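Metallophosphoesterase (Clostridium thermocellum, PDB 4J6O) probably hydrolyses 2',3'-phosphate ends of RNA during bacterial RNA repair, as the manganese-binding, calcineurin-like phosphatase domain of Pnkp. Local coordinates at residues Y206-V214 / N222-K232. Sequence-based numbering, arbitrary orientation.
Sequences YGHTPQAEV and NIDTGCVFGGK
Asn222 reaches into the turn of 206-214, and its ND2 donates to Thr209 O at 2.9 Å, the acceptor lying 22° out of the amide plane. With CG anti to the backbone N (chi1 177°), the amide extends past Gly207, where OD1 rests 3.4 Å from Gly207 CA, while CB sits over one face of the Tyr206 ring, offset toward its rim, in a CH-pi contact 4.0 Å from the centroid. Thr209 O has a second donor, Gln211 NE2, which approaches from above the carbonyl plane; the Gln211 chain bends at chi2 to bring it there, and its CG packs against Asn222 ND2. Farther along, Gln211 N donates to Asp224 O at 2.7 Å, and Pro210 lies side by side with the Asp224 carboxylate, CB 3.6 Å from OD2. Pro210 CG also touches Phe229 CE2. Backbone pairing starts this run: Ile223 N donates to Tyr206 O where strands 203-206 and 220-222 run parallel. Val214 CG1 packs obliquely on Ile223 CG2. Both segments are thus loops leaving the ends of neighbouring strands, the placement of active-site loops in the calcineurin-like phosphoesterase fold. Here the His208 side chain lies beside a bound citrate, probably from the crystallisation liquor, and the nearest atom of the Asp224 side chain is about 4 Å from the manganese held by Asp19, His21 and Asp65. At the other end, Lys232 NZ forms a salt bridge with Glu213 OE1 at 2.9 Å, on the syn side of the carboxylate. A water donates to both Ala212 O and Thr225 O, bridging the two backbones. Behind the first shell, an Asx turn at each of Asn222 and Asp224 holds the amide and the carboxylate: Asn222 OD1 accepts from Asp224 N, and Asp224 OD1 from Gly226 N, while Thr225 OG1 donates to Lys232 O.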
loop_
_atom_site.group_PDB
_atom_site.type_symbol
_atom_site.label_atom_id
_atom_site.label_comp_id
_atom_site.label_asym_id
_atom_site.label_seq_id
_atom_site.Cartn_x
_atom_site.Cartn_y
_atom_site.Cartn_z
ATOM N N TYR A 206 -7.766 -4.511 -0.284
ATOM C CA TYR A 206 -6.368 -4.903 -0.261
ATOM C C TYR A 206 -5.752 -4.734 -1.630
ATOM O O TYR A 206 -6.455 -4.317 -2.564
ATOM C CB TYR A 206 -6.235 -6.367 0.286
ATOM C CG TYR A 206 -6.774 -7.429 -0.658
ATOM C CD1 TYR A 206 -8.148 -7.643 -0.820
ATOM C CD2 TYR A 206 -5.888 -8.246 -1.330
ATOM C CE1 TYR A 206 -8.610 -8.610 -1.697
ATOM C CE2 TYR A 206 -6.324 -9.222 -2.213
ATOM C CZ TYR A 206 -7.697 -9.379 -2.396
ATOM O OH TYR A 206 -8.144 -10.345 -3.246
ATOM N N GLY A 207 -4.446 -5.005 -1.753
ATOM C CA GLY A 207 -3.748 -4.755 -3.012
ATOM C C GLY A 207 -2.636 -5.789 -3.176
ATOM O O GLY A 207 -1.443 -5.444 -3.023
ATOM N N HIS A 208 -3.004 -7.034 -3.466
ATOM C CA HIS A 208 -2.002 -8.080 -3.496
ATOM C C HIS A 208 -1.410 -8.239 -4.875
ATOM O O HIS A 208 -0.658 -7.382 -5.308
ATOM C CB HIS A 208 -2.561 -9.427 -2.973
ATOM C CG HIS A 208 -1.493 -10.410 -2.600
ATOM N ND1 HIS A 208 -0.153 -10.097 -2.528
ATOM C CD2 HIS A 208 -1.608 -11.705 -2.221
ATOM C CE1 HIS A 208 0.529 -11.191 -2.170
ATOM N NE2 HIS A 208 -0.333 -12.161 -1.973
ATOM N N THR A 209 -1.673 -9.340 -5.573
ATOM C CA THR A 209 -1.073 -9.439 -6.897
ATOM C C THR A 209 -1.811 -8.447 -7.818
ATOM O O THR A 209 -3.042 -8.272 -7.763
ATOM C CB THR A 209 -1.102 -10.900 -7.426
ATOM O OG1 THR A 209 -2.445 -11.330 -7.559
ATOM C CG2 THR A 209 -0.409 -11.794 -6.455
ATOM N N PRO A 210 -1.065 -7.784 -8.691
ATOM C CA PRO A 210 -1.677 -6.757 -9.552
ATOM C C PRO A 210 -2.648 -7.335 -10.588
ATOM O O PRO A 210 -2.449 -8.447 -11.109
ATOM C CB PRO A 210 -0.466 -6.074 -10.230
ATOM C CG PRO A 210 0.663 -6.991 -10.018
ATOM C CD PRO A 210 0.396 -7.729 -8.727
ATOM N N GLN A 211 -3.695 -6.557 -10.865
ATOM C CA GLN A 211 -4.781 -7.000 -11.729
ATOM C C GLN A 211 -5.043 -5.936 -12.780
ATOM O O GLN A 211 -4.745 -4.766 -12.569
ATOM C CB GLN A 211 -6.056 -7.200 -10.906
ATOM C CG GLN A 211 -5.877 -8.071 -9.658
ATOM C CD GLN A 211 -5.710 -9.534 -9.993
ATOM O OE1 GLN A 211 -6.341 -10.052 -10.919
ATOM N NE2 GLN A 211 -4.853 -10.220 -9.241
ATOM N N ALA A 212 -5.638 -6.313 -13.916
ATOM C CA ALA A 212 -6.017 -5.276 -14.865
ATOM C C ALA A 212 -7.173 -4.416 -14.392
ATOM O O ALA A 212 -7.215 -3.222 -14.672
ATOM C CB ALA A 212 -6.306 -5.898 -16.276
ATOM N N GLU A 213 -8.111 -5.004 -13.668
ATOM C CA GLU A 213 -9.228 -4.240 -13.133
ATOM C C GLU A 213 -9.415 -4.720 -11.706
ATOM O O GLU A 213 -8.911 -5.799 -11.332
ATOM C CB GLU A 213 -10.515 -4.499 -13.916
ATOM C CG GLU A 213 -10.438 -4.087 -15.377
ATOM C CD GLU A 213 -10.401 -2.581 -15.563
ATOM O OE1 GLU A 213 -10.846 -1.832 -14.645
ATOM O OE2 GLU A 213 -9.952 -2.134 -16.642
ATOM N N VAL A 214 -10.156 -3.946 -10.929
ATOM C CA VAL A 214 -10.366 -4.319 -9.537
ATOM C C VAL A 214 -11.014 -5.726 -9.475
ATOM O O VAL A 214 -11.809 -6.103 -10.360
ATOM C CB VAL A 214 -11.143 -3.249 -8.696
ATOM C CG1 VAL A 214 -10.430 -1.925 -8.676
ATOM C CG2 VAL A 214 -12.561 -3.092 -9.174
ATOM N N ASN A 222 -9.572 -6.441 -4.450
ATOM C CA ASN A 222 -8.160 -6.173 -4.654
ATOM C C ASN A 222 -8.107 -4.976 -5.599
ATOM O O ASN A 222 -8.626 -5.039 -6.731
ATOM C CB ASN A 222 -7.533 -7.397 -5.324
ATOM C CG ASN A 222 -6.043 -7.206 -5.660
ATOM O OD1 ASN A 222 -5.525 -6.100 -5.622
ATOM N ND2 ASN A 222 -5.364 -8.308 -6.026
ATOM N N ILE A 223 -7.522 -3.893 -5.129
ATOM C CA ILE A 223 -7.475 -2.674 -5.955
ATOM C C ILE A 223 -6.078 -2.328 -6.515
ATOM O O ILE A 223 -5.827 -1.199 -6.949
ATOM C CB ILE A 223 -8.024 -1.449 -5.172
ATOM C CG1 ILE A 223 -7.166 -1.119 -3.959
ATOM C CG2 ILE A 223 -9.505 -1.670 -4.783
ATOM C CD1 ILE A 223 -7.556 0.280 -3.343
ATOM N N ASP A 224 -5.164 -3.307 -6.519
ATOM C CA ASP A 224 -3.891 -3.073 -7.217
ATOM C C ASP A 224 -4.037 -3.301 -8.710
ATOM O O ASP A 224 -3.952 -4.451 -9.157
ATOM C CB ASP A 224 -2.807 -4.013 -6.663
ATOM C CG ASP A 224 -1.453 -3.790 -7.322
ATOM O OD1 ASP A 224 -1.368 -2.870 -8.144
ATOM O OD2 ASP A 224 -0.471 -4.522 -6.984
ATOM N N THR A 225 -4.237 -2.207 -9.449
ATOM C CA THR A 225 -4.471 -2.257 -10.892
ATOM C C THR A 225 -3.189 -1.954 -11.635
ATOM O O THR A 225 -3.224 -1.564 -12.797
ATOM C CB THR A 225 -5.616 -1.306 -11.255
ATOM O OG1 THR A 225 -5.484 -0.066 -10.532
ATOM C CG2 THR A 225 -6.923 -1.986 -10.837
ATOM N N GLY A 226 -2.051 -2.184 -10.973
ATOM C CA GLY A 226 -0.746 -2.196 -11.617
ATOM C C GLY A 226 -0.324 -0.906 -12.293
ATOM O O GLY A 226 0.196 -0.897 -13.412
ATOM N N CYS A 227 -0.463 0.196 -11.547
ATOM C CA CYS A 227 -0.092 1.506 -12.089
ATOM C C CYS A 227 1.315 1.512 -12.676
ATOM O O CYS A 227 1.534 1.951 -13.813
ATOM C CB CYS A 227 -0.200 2.522 -10.956
ATOM S SG CYS A 227 0.087 4.199 -11.562
ATOM N N VAL A 228 2.279 1.025 -11.914
ATOM C CA VAL A 228 3.629 1.137 -12.410
ATOM C C VAL A 228 3.972 0.297 -13.640
ATOM O O VAL A 228 4.918 0.625 -14.366
ATOM C CB VAL A 228 4.625 0.834 -11.240
ATOM C CG1 VAL A 228 4.666 -0.694 -10.930
ATOM C CG2 VAL A 228 6.037 1.364 -11.551
ATOM N N PHE A 229 3.127 -0.704 -13.903
ATOM C CA PHE A 229 3.263 -1.590 -15.053
ATOM C C PHE A 229 2.559 -1.059 -16.294
ATOM O O PHE A 229 2.386 -1.784 -17.271
ATOM C CB PHE A 229 2.722 -2.978 -14.690
ATOM C CG PHE A 229 3.358 -3.557 -13.484
ATOM C CD1 PHE A 229 4.726 -3.822 -13.491
ATOM C CD2 PHE A 229 2.638 -3.799 -12.308
ATOM C CE1 PHE A 229 5.325 -4.392 -12.346
ATOM C CE2 PHE A 229 3.250 -4.351 -11.132
ATOM C CZ PHE A 229 4.618 -4.646 -11.184
ATOM N N GLY A 230 2.103 0.212 -16.256
ATOM C CA GLY A 230 1.357 0.789 -17.375
ATOM C C GLY A 230 -0.165 0.567 -17.240
ATOM O O GLY A 230 -0.933 0.727 -18.206
ATOM N N GLY A 231 -0.619 0.191 -16.037
ATOM C CA GLY A 231 -2.043 0.016 -15.787
ATOM C C GLY A 231 -2.656 1.292 -15.278
ATOM O O GLY A 231 -2.646 2.321 -15.977
ATOM N N LYS A 232 -3.167 1.261 -14.047
ATOM C CA LYS A 232 -3.780 2.460 -13.486
ATOM C C LYS A 232 -3.666 2.409 -11.982
ATOM O O LYS A 232 -3.460 1.339 -11.405
ATOM C CB LYS A 232 -5.214 2.621 -13.903
ATOM C CG LYS A 232 -6.154 1.546 -13.553
ATOM C CD LYS A 232 -7.351 1.608 -14.594
ATOM C CE LYS A 232 -8.224 0.378 -14.465
ATOM N NZ LYS A 232 -9.498 0.666 -15.205
HETATM O O HOH W 1 -4.886 -1.793 -15.022
#